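Side-chain contacts in hypothetical protein STY4665 (Salmonella typhi, PDB 2IPQ), which is of unknown function but carries a C-terminal TraI-like domain of the helix-turn-helix clan, which suggests a part in conjugative DNA transfer: residues F11-W14 and L15-L19; S43-G46 and V47-F51; A75-M79 and R80-V84. All blocks are in the same frame, centred on the assembly; numbering follows the deposited sequence.

Contact 1 of 3, residues F11-W14 and L15-L19; sequences FWSW and LRDGL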
ATOM      1  N   PHE A  11     -11.193  -4.431   4.655  1.00 47.04           N
ATOM      2  CA  PHE A  11     -10.035  -4.198   3.835  1.00 46.30           C
ATOM      3  C   PHE A  11      -8.826  -3.833   4.700  1.00 48.36           C
ATOM      4  O   PHE A  11      -7.709  -4.294   4.460  1.00 47.91           O
ATOM      5  CB  PHE A  11     -10.270  -3.092   2.812  1.00 45.35           C
ATOM      6  CG  PHE A  11      -8.988  -2.558   2.240  1.00 47.67           C
ATOM      7  CD1 PHE A  11      -8.334  -1.496   2.838  1.00 50.52           C
ATOM      8  CD2 PHE A  11      -8.427  -3.134   1.127  1.00 45.64           C
ATOM      9  CE1 PHE A  11      -7.124  -1.018   2.305  1.00 52.36           C
ATOM     10  CE2 PHE A  11      -7.218  -2.666   0.591  1.00 49.19           C
ATOM     11  CZ  PHE A  11      -6.576  -1.594   1.192  1.00 45.66           C
ATOM     12  N   TRP A  12      -9.041  -2.997   5.708  1.00 48.39           N
ATOM     13  CA  TRP A  12      -7.931  -2.508   6.519  1.00 47.35           C
ATOM     14  C   TRP A  12      -7.414  -3.641   7.435  1.00 49.12           C
ATOM     15  O   TRP A  12      -6.198  -3.814   7.638  1.00 47.85           O
ATOM     16  CB  TRP A  12      -8.410  -1.314   7.345  1.00 49.55           C
ATOM     17  CG  TRP A  12      -7.457  -0.915   8.413  1.00 51.68           C
ATOM     18  CD1 TRP A  12      -7.633  -1.048   9.752  1.00 52.48           C
ATOM     19  CD2 TRP A  12      -6.171  -0.304   8.229  1.00 50.42           C
ATOM     20  NE1 TRP A  12      -6.537  -0.560  10.420  1.00 54.13           N
ATOM     21  CE2 TRP A  12      -5.622  -0.104   9.506  1.00 52.08           C
ATOM     22  CE3 TRP A  12      -5.429   0.079   7.102  1.00 55.71           C
ATOM     23  CZ2 TRP A  12      -4.364   0.470   9.698  1.00 52.79           C
ATOM     24  CZ3 TRP A  12      -4.181   0.651   7.286  1.00 56.57           C
ATOM     25  CH2 TRP A  12      -3.659   0.841   8.579  1.00 55.96           C
ATOM     26  N   SER A  13      -8.352  -4.411   7.981  1.00 44.28           N
ATOM     27  CA  SER A  13      -8.028  -5.606   8.735  1.00 46.36           C
ATOM     28  C   SER A  13      -7.210  -6.613   7.914  1.00 46.09           C
ATOM     29  O   SER A  13      -6.239  -7.193   8.405  1.00 45.94           O
ATOM     30  CB  SER A  13      -9.325  -6.260   9.236  1.00 43.84           C
ATOM     31  OG  SER A  13      -9.040  -7.522   9.795  1.00 60.02           O
ATOM     32  N   TRP A  14      -7.602  -6.820   6.656  1.00 47.75           N
ATOM     33  CA  TRP A  14      -6.871  -7.708   5.745  1.00 48.10           C
ATOM     34  C   TRP A  14      -5.455  -7.200   5.442  1.00 48.66           C
ATOM     35  O   TRP A  14      -4.483  -7.964   5.458  1.00 50.20           O
ATOM     36  CB  TRP A  14      -7.677  -7.900   4.448  1.00 48.57           C
ATOM     37  CG  TRP A  14      -6.885  -8.485   3.270  1.00 46.49           C
ATOM     38  CD1 TRP A  14      -6.734  -9.808   2.949  1.00 49.85           C
ATOM     39  CD2 TRP A  14      -6.154  -7.746   2.284  1.00 50.03           C
ATOM     40  NE1 TRP A  14      -5.945  -9.938   1.823  1.00 52.83           N
ATOM     41  CE2 TRP A  14      -5.581  -8.685   1.394  1.00 53.99           C
ATOM     42  CE3 TRP A  14      -5.931  -6.374   2.063  1.00 50.43           C
ATOM     43  CZ2 TRP A  14      -4.798  -8.298   0.297  1.00 50.92           C
ATOM     44  CZ3 TRP A  14      -5.151  -5.994   0.980  1.00 52.19           C
ATOM     45  CH2 TRP A  14      -4.595  -6.959   0.105  1.00 50.05           C
ATOM     46  N   LEU A  15      -5.340  -5.915   5.141  1.00 49.67           N
ATOM     47  CA  LEU A  15      -4.046  -5.305   4.775  1.00 50.34           C
ATOM     48  C   LEU A  15      -3.111  -5.312   5.983  1.00 49.72           C
ATOM     49  O   LEU A  15      -1.938  -5.706   5.908  1.00 51.50           O
ATOM     50  CB  LEU A  15      -4.261  -3.831   4.371  1.00 53.88           C
ATOM     51  CG  LEU A  15      -3.182  -3.001   3.645  1.00 53.62           C
ATOM     52  CD1 LEU A  15      -2.532  -2.020   4.551  1.00 60.13           C
ATOM     53  CD2 LEU A  15      -2.147  -3.825   2.851  1.00 55.23           C
ATOM     54  N   ARG A  16      -3.633  -4.849   7.097  1.00 48.42           N
ATOM     55  CA  ARG A  16      -2.822  -4.649   8.283  1.00 51.52           C
ATOM     56  C   ARG A  16      -2.356  -5.986   8.884  1.00 51.06           C
ATOM     57  O   ARG A  16      -1.163  -6.178   9.161  1.00 49.30           O
ATOM     58  CB  ARG A  16      -3.605  -3.834   9.293  1.00 47.21           C
ATOM     59  CG  ARG A  16      -2.789  -3.256  10.388  1.00 54.98           C
ATOM     60  CD  ARG A  16      -3.239  -3.824  11.695  1.00 64.39           C
ATOM     61  NE  ARG A  16      -4.525  -3.309  12.167  1.00 68.01           N
ATOM     62  CZ  ARG A  16      -5.576  -4.075  12.473  1.00 70.12           C
ATOM     63  NH1 ARG A  16      -6.721  -3.533  12.909  1.00 63.90           N
ATOM     64  NH2 ARG A  16      -5.489  -5.387  12.340  1.00 64.41           N
ATOM     65  N   ASP A  17      -3.292  -6.910   9.074  1.00 49.97           N
ATOM     66  CA  ASP A  17      -2.939  -8.206   9.623  1.00 51.15           C
ATOM     67  C   ASP A  17      -2.172  -9.054   8.609  1.00 50.80           C
ATOM     68  O   ASP A  17      -1.407  -9.927   8.978  1.00 51.03           O
ATOM     69  CB  ASP A  17      -4.185  -8.928  10.165  1.00 51.18           C
ATOM     70  CG  ASP A  17      -4.853  -8.173  11.346  1.00 53.26           C
ATOM     71  OD1 ASP A  17      -4.290  -7.164  11.827  1.00 55.99           O
ATOM     72  OD2 ASP A  17      -5.944  -8.584  11.809  1.00 60.19           O
ATOM     73  N   GLY A  18      -2.369  -8.789   7.324  1.00 49.84           N
ATOM     74  CA  GLY A  18      -1.605  -9.485   6.301  1.00 50.15           C
ATOM     75  C   GLY A  18      -0.141  -9.072   6.234  1.00 50.86           C
ATOM     76  O   GLY A  18       0.732  -9.914   6.027  1.00 50.30           O
ATOM     77  N   LEU A  19       0.126  -7.776   6.401  1.00 50.06           N
ATOM     78  CA  LEU A  19       1.493  -7.271   6.434  1.00 51.12           C
ATOM     79  C   LEU A  19       2.193  -7.668   7.714  1.00 51.41           C
ATOM     80  O   LEU A  19       3.355  -8.059   7.684  1.00 53.02           O
ATOM     81  CB  LEU A  19       1.496  -5.746   6.314  1.00 51.12           C
ATOM     82  CG  LEU A  19       1.137  -5.262   4.913  1.00 52.97           C
ATOM     83  CD1 LEU A  19       1.077  -3.748   4.854  1.00 44.41           C
ATOM     84  CD2 LEU A  19       2.177  -5.824   3.952  1.00 50.22           C
TER
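Trp-12 and Arg-16, one turn apart on helix 4-20, lie against each other: the CB of Arg-16 sits over the centre of one indole face, 4.2 Å above its plane. Both side chains leave the backbone with CG anti to N (chi1 168° for Trp-12), which leans the outward-pointing indole toward the following turn. The arginine then bends at chi2 and chi3, and its guanidinium stands at 80° to the indole, with NE 3.8 Å from Trp-12 NE1. This is a steep crossing and not a stack.

The apolar side is closer knit. Leu-15 is buried between three aromatic residues, its CD1 4.2 Å from Trp-12 CZ3, its CG near Phe-11 CZ, and its CB 3.8 Å from Trp-14 CE3. Beneath it the helix bonds run regularly, from Leu-15 N to Phe-11 O and, at 2.8 Å, from Arg-16 N to Trp-12 O. The polar side is looser and partly exposed: Ser-13 OG and Asp-17 OD2 stay 3.8 Å apart, while the Asp-17 carboxylate lies beside the Arg-16 guanidinium, modelled too close for the pairing to be certain.

Around this turn, Phe-11 reaches Phe-48 of helix 46-54 and Phe-76 of helix 68-77, Trp-14 lies on helix 46-54, and Trp-12 and Leu-15 touch Ile-118 of helix 115-118.

Contact 2 of 3, residues S43-G46 and V47-F51; sequences SVPG and VFFLF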
ATOM      1  N   SER A  43       0.150   0.544  -3.709  1.00 48.96           N
ATOM      2  CA  SER A  43      -0.157   1.061  -5.008  1.00 53.42           C
ATOM      3  C   SER A  43      -1.614   0.792  -5.353  1.00 51.22           C
ATOM      4  O   SER A  43      -2.180  -0.209  -4.936  1.00 54.27           O
ATOM      5  CB  SER A  43       0.817   0.543  -6.061  1.00 53.07           C
ATOM      6  OG  SER A  43       0.442  -0.741  -6.412  1.00 61.63           O
ATOM      7  N   VAL A  44      -2.216   1.711  -6.087  1.00 48.91           N
ATOM      8  CA  VAL A  44      -3.608   1.589  -6.533  1.00 49.33           C
ATOM      9  C   VAL A  44      -3.668   1.681  -8.053  1.00 48.51           C
ATOM     10  O   VAL A  44      -2.950   2.473  -8.665  1.00 47.75           O
ATOM     11  CB  VAL A  44      -4.588   2.646  -5.911  1.00 47.25           C
ATOM     12  CG1 VAL A  44      -4.196   3.052  -4.485  1.00 48.18           C
ATOM     13  CG2 VAL A  44      -4.687   3.819  -6.752  1.00 50.81           C
ATOM     14  N   PRO A  45      -4.526   0.864  -8.675  1.00 48.09           N
ATOM     15  CA  PRO A  45      -5.512  -0.020  -8.062  1.00 46.50           C
ATOM     16  C   PRO A  45      -4.976  -1.375  -7.542  1.00 45.80           C
ATOM     17  O   PRO A  45      -5.732  -2.124  -6.959  1.00 44.77           O
ATOM     18  CB  PRO A  45      -6.483  -0.257  -9.214  1.00 45.60           C
ATOM     19  CG  PRO A  45      -5.551  -0.341 -10.397  1.00 46.35           C
ATOM     20  CD  PRO A  45      -4.560   0.776 -10.147  1.00 48.54           C
ATOM     21  N   GLY A  46      -3.695  -1.689  -7.748  1.00 49.34           N
ATOM     22  CA  GLY A  46      -3.150  -3.017  -7.428  1.00 45.94           C
ATOM     23  C   GLY A  46      -3.533  -3.575  -6.051  1.00 47.83           C
ATOM     24  O   GLY A  46      -3.903  -4.735  -5.935  1.00 48.65           O
ATOM     25  N   VAL A  47      -3.459  -2.772  -4.995  1.00 47.40           N
ATOM     26  CA  VAL A  47      -3.695  -3.316  -3.657  1.00 47.85           C
ATOM     27  C   VAL A  47      -5.176  -3.685  -3.438  1.00 48.59           C
ATOM     28  O   VAL A  47      -5.501  -4.588  -2.683  1.00 48.30           O
ATOM     29  CB  VAL A  47      -3.272  -2.340  -2.554  1.00 50.63           C
ATOM     30  CG1 VAL A  47      -4.171  -1.106  -2.591  1.00 50.83           C
ATOM     31  CG2 VAL A  47      -3.447  -3.013  -1.174  1.00 47.76           C
ATOM     32  N   PHE A  48      -6.078  -2.984  -4.113  1.00 48.76           N
ATOM     33  CA  PHE A  48      -7.500  -3.278  -4.010  1.00 46.89           C
ATOM     34  C   PHE A  48      -7.871  -4.500  -4.838  1.00 48.10           C
ATOM     35  O   PHE A  48      -8.684  -5.316  -4.425  1.00 49.47           O
ATOM     36  CB  PHE A  48      -8.308  -2.070  -4.438  1.00 45.65           C
ATOM     37  CG  PHE A  48      -8.143  -0.885  -3.519  1.00 48.87           C
ATOM     38  CD1 PHE A  48      -8.469  -0.987  -2.171  1.00 43.81           C
ATOM     39  CD2 PHE A  48      -7.675   0.325  -4.009  1.00 45.82           C
ATOM     40  CE1 PHE A  48      -8.322   0.102  -1.315  1.00 54.53           C
ATOM     41  CE2 PHE A  48      -7.515   1.415  -3.177  1.00 53.42           C
ATOM     42  CZ  PHE A  48      -7.838   1.316  -1.818  1.00 52.42           C
ATOM     43  N   PHE A  49      -7.270  -4.631  -6.011  1.00 48.99           N
ATOM     44  CA  PHE A  49      -7.458  -5.828  -6.825  1.00 48.62           C
ATOM     45  C   PHE A  49      -6.962  -7.074  -6.093  1.00 48.89           C
ATOM     46  O   PHE A  49      -7.560  -8.142  -6.198  1.00 46.23           O
ATOM     47  CB  PHE A  49      -6.709  -5.686  -8.148  1.00 49.55           C
ATOM     48  CG  PHE A  49      -7.388  -4.797  -9.132  1.00 49.50           C
ATOM     49  CD1 PHE A  49      -8.766  -4.671  -9.137  1.00 52.55           C
ATOM     50  CD2 PHE A  49      -6.649  -4.091 -10.069  1.00 58.16           C
ATOM     51  CE1 PHE A  49      -9.406  -3.851 -10.051  1.00 54.63           C
ATOM     52  CE2 PHE A  49      -7.285  -3.262 -11.001  1.00 56.79           C
ATOM     53  CZ  PHE A  49      -8.665  -3.144 -10.981  1.00 55.48           C
ATOM     54  N   LEU A  50      -5.859  -6.930  -5.358  1.00 47.99           N
ATOM     55  CA  LEU A  50      -5.327  -8.033  -4.568  1.00 49.48           C
ATOM     56  C   LEU A  50      -6.253  -8.432  -3.404  1.00 48.25           C
ATOM     57  O   LEU A  50      -6.439  -9.608  -3.162  1.00 51.07           O
ATOM     58  CB  LEU A  50      -3.921  -7.689  -4.068  1.00 46.98           C
ATOM     59  CG  LEU A  50      -3.179  -8.770  -3.279  1.00 54.15           C
ATOM     60  CD1 LEU A  50      -2.987 -10.119  -4.058  1.00 49.59           C
ATOM     61  CD2 LEU A  50      -1.834  -8.240  -2.704  1.00 54.00           C
ATOM     62  N   PHE A  51      -6.817  -7.449  -2.698  1.00 48.85           N
ATOM     63  CA  PHE A  51      -7.902  -7.667  -1.718  1.00 48.15           C
ATOM     64  C   PHE A  51      -9.036  -8.440  -2.350  1.00 48.34           C
ATOM     65  O   PHE A  51      -9.427  -9.500  -1.869  1.00 47.56           O
ATOM     66  CB  PHE A  51      -8.458  -6.320  -1.199  1.00 48.33           C
ATOM     67  CG  PHE A  51      -9.701  -6.454  -0.331  1.00 46.94           C
ATOM     68  CD1 PHE A  51      -9.605  -6.853   1.002  1.00 41.21           C
ATOM     69  CD2 PHE A  51     -10.967  -6.195  -0.855  1.00 48.42           C
ATOM     70  CE1 PHE A  51     -10.743  -6.977   1.797  1.00 42.43           C
ATOM     71  CE2 PHE A  51     -12.129  -6.322  -0.062  1.00 42.54           C
ATOM     72  CZ  PHE A  51     -12.009  -6.709   1.265  1.00 42.62           C
TER
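The carbonyl oxygen of Pro-45 is gripped by two backbone N-H groups of the first turn of helix 46-54. Phe-49 N reaches Pro-45 O at 3.1 Å in a nearly straight bond, approaching close to the line of the C=O, whereas the bond from Phe-48 N to the same oxygen is weak and bent, with an angle of 129° at the hydrogen. On either side of this pair in sequence, Val-47 N bonds to Ser-43 O at 2.9 Å and Leu-50 N to Gly-46 O at 3.0 Å. The last residue of the strand thus already accepts a bond from the helix.

The pyrrolidine of Pro-45, which a cis peptide joins to Val-44, crosses the Phe-49 ring obliquely, its CG 3.5 Å from Phe-49 CE2 and its CB almost as near. Phe-49 CG lies anti to its own carbonyl carbon (chi1 -76°), a torsion that turns the ring back toward Pro-45 and sets CE2 against the proline CB and CG. Toward the buried Phe-48, Val-44 runs side by side with it in the same direction, Val-44 CG1 meeting Phe-48 CE2 at 3.9 Å. Val-47 CG1 lies between its backbone N and carbonyl carbon; there it covers one face of the Phe-48 ring, 4.0 Å above the plane, and comes within 3.2 Å of Ser-43 O.

Phe-48 also packs on Val-72 of helix 68-77 and Tyr-111 of strand 105-114. The arrangement is a tight strand-to-helix junction, in which a cis-proline turn leads strand 39-43 directly into the N-terminal turn of helix 46-54.

Contact 3 of 3, residues A75-M79 and R80-V84; sequences AFEKM and RKHRV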
ATOM      1  N   ALA A  75     -14.464   3.150   0.823  1.00 44.58           N
ATOM      2  CA  ALA A  75     -14.642   2.723   2.203  1.00 44.44           C
ATOM      3  C   ALA A  75     -13.296   2.878   2.921  1.00 43.79           C
ATOM      4  O   ALA A  75     -13.222   3.364   4.050  1.00 46.71           O
ATOM      5  CB  ALA A  75     -15.164   1.304   2.278  1.00 39.46           C
ATOM      6  N   PHE A  76     -12.226   2.482   2.269  1.00 44.03           N
ATOM      7  CA  PHE A  76     -10.905   2.642   2.884  1.00 45.10           C
ATOM      8  C   PHE A  76     -10.595   4.103   3.230  1.00 46.04           C
ATOM      9  O   PHE A  76     -10.138   4.385   4.325  1.00 43.96           O
ATOM     10  CB  PHE A  76      -9.809   2.121   1.975  1.00 43.72           C
ATOM     11  CG  PHE A  76      -8.424   2.446   2.469  1.00 45.21           C
ATOM     12  CD1 PHE A  76      -7.982   1.961   3.702  1.00 44.91           C
ATOM     13  CD2 PHE A  76      -7.570   3.243   1.708  1.00 46.88           C
ATOM     14  CE1 PHE A  76      -6.703   2.257   4.166  1.00 45.89           C
ATOM     15  CE2 PHE A  76      -6.279   3.561   2.169  1.00 43.63           C
ATOM     16  CZ  PHE A  76      -5.853   3.057   3.394  1.00 45.19           C
ATOM     17  N   GLU A  77     -10.818   5.022   2.295  1.00 46.54           N
ATOM     18  CA  GLU A  77     -10.426   6.418   2.533  1.00 51.58           C
ATOM     19  C   GLU A  77     -11.170   7.066   3.680  1.00 51.62           C
ATOM     20  O   GLU A  77     -10.641   7.965   4.345  1.00 52.81           O
ATOM     21  CB  GLU A  77     -10.598   7.268   1.283  1.00 51.71           C
ATOM     22  CG  GLU A  77      -9.478   7.095   0.246  1.00 53.23           C
ATOM     23  CD  GLU A  77      -9.569   8.151  -0.846  1.00 59.48           C
ATOM     24  OE1 GLU A  77     -10.534   8.958  -0.801  1.00 65.20           O
ATOM     25  OE2 GLU A  77      -8.694   8.182  -1.735  1.00 59.19           O
ATOM     26  N   LYS A  78     -12.398   6.609   3.913  1.00 53.63           N
ATOM     27  CA  LYS A  78     -13.240   7.163   4.972  1.00 54.29           C
ATOM     28  C   LYS A  78     -12.641   6.903   6.352  1.00 54.93           C
ATOM     29  O   LYS A  78     -13.033   7.513   7.330  1.00 53.87           O
ATOM     30  CB  LYS A  78     -14.666   6.606   4.874  1.00 53.36           C
ATOM     31  CG  LYS A  78     -15.495   7.311   3.791  1.00 57.70           C
ATOM     32  CD  LYS A  78     -16.770   6.557   3.393  1.00 58.13           C
ATOM     33  CE  LYS A  78     -17.851   7.531   2.865  1.00 69.89           C
ATOM     34  NZ  LYS A  78     -17.581   7.985   1.450  1.00 71.24           N
HETATM   35  N   MSE A  79     -11.672   5.996   6.427  1.00 56.08           N
HETATM   36  CA  MSE A  79     -11.108   5.633   7.710  1.00 58.81           C
HETATM   37  C   MSE A  79      -9.906   6.470   8.081  1.00 53.98           C
HETATM   38  O   MSE A  79      -9.505   6.511   9.253  1.00 51.76           O
HETATM   39  CB  MSE A  79     -10.721   4.178   7.710  1.00 57.76           C
HETATM   40  CG  MSE A  79     -11.891   3.253   7.503  1.00 65.10           C
HETATM   41 SE   MSE A  79     -11.094   1.522   7.234  1.00 77.58          SE
HETATM   42  CE  MSE A  79     -11.024   1.015   9.182  1.00 69.63           C
ATOM     43  N   ARG A  80      -9.329   7.138   7.088  1.00 50.02           N
ATOM     44  CA  ARG A  80      -8.309   8.133   7.371  1.00 48.55           C
ATOM     45  C   ARG A  80      -7.079   7.490   8.021  1.00 46.69           C
ATOM     46  O   ARG A  80      -6.574   7.982   9.010  1.00 46.91           O
ATOM     47  CB  ARG A  80      -8.889   9.194   8.313  1.00 45.79           C
ATOM     48  CG  ARG A  80     -10.237   9.683   7.844  1.00 48.28           C
ATOM     49  CD  ARG A  80     -10.569  11.075   8.431  1.00 49.96           C
ATOM     50  NE  ARG A  80     -11.934  11.475   7.968  1.00 51.23           N
ATOM     51  CZ  ARG A  80     -12.106  12.536   7.169  1.00 50.73           C
ATOM     52  NH1 ARG A  80     -13.378  12.847   6.800  1.00 52.80           N
ATOM     53  NH2 ARG A  80     -11.002  13.299   6.748  1.00 48.45           N
ATOM     54  N   LYS A  81      -6.598   6.389   7.463  1.00 46.55           N
ATOM     55  CA  LYS A  81      -5.320   5.826   7.906  1.00 45.79           C
ATOM     56  C   LYS A  81      -4.162   6.316   7.038  1.00 46.14           C
ATOM     57  O   LYS A  81      -2.989   6.293   7.462  1.00 48.28           O
ATOM     58  CB  LYS A  81      -5.364   4.290   7.882  1.00 45.49           C
ATOM     59  CG  LYS A  81      -6.606   3.669   8.499  1.00 39.40           C
ATOM     60  CD  LYS A  81      -6.630   3.905   9.996  1.00 44.48           C
ATOM     61  CE  LYS A  81      -7.086   2.682  10.714  1.00 42.69           C
ATOM     62  NZ  LYS A  81      -7.577   3.040  12.054  1.00 51.16           N
ATOM     63  N   HIS A  82      -4.489   6.748   5.822  1.00 44.60           N
ATOM     64  CA  HIS A  82      -3.472   7.124   4.846  1.00 42.63           C
ATOM     65  C   HIS A  82      -2.911   8.505   5.184  1.00 44.97           C
ATOM     66  O   HIS A  82      -3.577   9.347   5.815  1.00 38.67           O
ATOM     67  CB  HIS A  82      -4.011   7.062   3.409  1.00 42.84           C
ATOM     68  CG  HIS A  82      -5.216   7.922   3.159  1.00 42.20           C
ATOM     69  ND1 HIS A  82      -6.467   7.631   3.670  1.00 44.05           N
ATOM     70  CD2 HIS A  82      -5.363   9.062   2.441  1.00 42.69           C
ATOM     71  CE1 HIS A  82      -7.326   8.562   3.284  1.00 50.15           C
ATOM     72  NE2 HIS A  82      -6.679   9.443   2.541  1.00 47.73           N
ATOM     73  N   ARG A  83      -1.676   8.750   4.771  1.00 43.65           N
ATOM     74  CA  ARG A  83      -1.131  10.086   4.919  1.00 43.75           C
ATOM     75  C   ARG A  83      -1.816  11.087   3.959  1.00 43.49           C
ATOM     76  O   ARG A  83      -2.014  10.824   2.773  1.00 44.43           O
ATOM     77  CB  ARG A  83       0.379  10.035   4.738  1.00 41.78           C
ATOM     78  CG  ARG A  83       1.068  11.361   4.634  1.00 44.35           C
ATOM     79  CD  ARG A  83       2.524  11.191   4.134  1.00 48.33           C
ATOM     80  NE  ARG A  83       3.355  12.335   4.537  1.00 49.95           N
ATOM     81  CZ  ARG A  83       4.428  12.760   3.869  1.00 50.26           C
ATOM     82  NH1 ARG A  83       4.811  12.153   2.764  1.00 50.38           N
ATOM     83  NH2 ARG A  83       5.116  13.807   4.303  1.00 55.40           N
ATOM     84  N   VAL A  84      -2.187  12.239   4.486  1.00 43.11           N
ATOM     85  CA  VAL A  84      -2.657  13.327   3.656  1.00 42.13           C
ATOM     86  C   VAL A  84      -1.807  14.517   4.027  1.00 43.21           C
ATOM     87  O   VAL A  84      -1.836  15.011   5.157  1.00 41.76           O
ATOM     88  CB  VAL A  84      -4.162  13.666   3.887  1.00 41.66           C
ATOM     89  CG1 VAL A  84      -4.560  14.913   3.079  1.00 40.76           C
ATOM     90  CG2 VAL A  84      -5.056  12.495   3.511  1.00 42.34           C
TER
HETATM   91  O   HOH W   1      -7.593   5.619   5.049  1.00 33.04           O
HETATM   92  O   HOH W   2     -14.905   9.859   6.839  1.00 60.42           O
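The rings of Phe-76 and His-82 meet obliquely just past helix 68-77, their planes 43° apart and their centroids separated by 5.8 Å. A water occupies the angle between them. Its oxygen sits 3.5 Å above the plane of the Phe-76 ring, offset toward the rim. The same water meets the imidazole at its edge, in the ring plane, 2.7 Å from His-82 ND1. It also donates to Phe-76 O and accepts from Lys-81 N, so three groups from either end of the turn hold it.

His-82 takes the position with CG between its backbone N and carbonyl carbon (chi1 57°), which folds the imidazole back toward the helix. Its CE1 comes edge-on to Glu-77 O at 3.5 Å and lies 4.0 Å from Glu-77 CG. The glutamate side chain is extended beyond CG, and its carboxylate lies close to parallel with the imidazole, 25° off. Yet Glu-77 OE2 remains 4.9 Å from His-82 NE2, and its partners are Arg-89, by a salt bridge, and the hydroxyl of Tyr-111.

The backbone turns beneath these groups in a type I beta turn from Glu-77 to Arg-80. Arg-80 N bonds to Glu-77 O at 3.2 Å, from well above the carbonyl plane, and Arg-80 then adopts a positive phi. On the outer side, a second water accepts a weak bond from Arg-80 NH1 and donates to Lys-78 O.

Rotation of the imidazole is probably restrained by the water at ND1, the Glu-77 carbonyl beside CE1 and the edge-to-face Tyr-111 ring; the nearby carboxylate may favour its protonated form, though Arg-89 would probably offset that pull.

All three contacts are local, each within one run of chain, but they differ in depth. Contacts 1 and 2 are partly buried, whereas contact 3 lies at the surface. Their inner aromatic residues nevertheless meet: Phe-11 CE2 approaches Phe-48 CD1 at 3.5 Å and Phe-11 CE1 approaches Phe-76 CD1 at 3.4 Å, so helices 4-20, 46-54 and 68-77 share one aromatic core. Contact 1 is the C-terminal half of a helix with regular bonding; contact 2 starts a helix from a strand, largely through backbone bonds and apolar packing; contact 3 leaves a helix, and there water and charged side chains take a larger share.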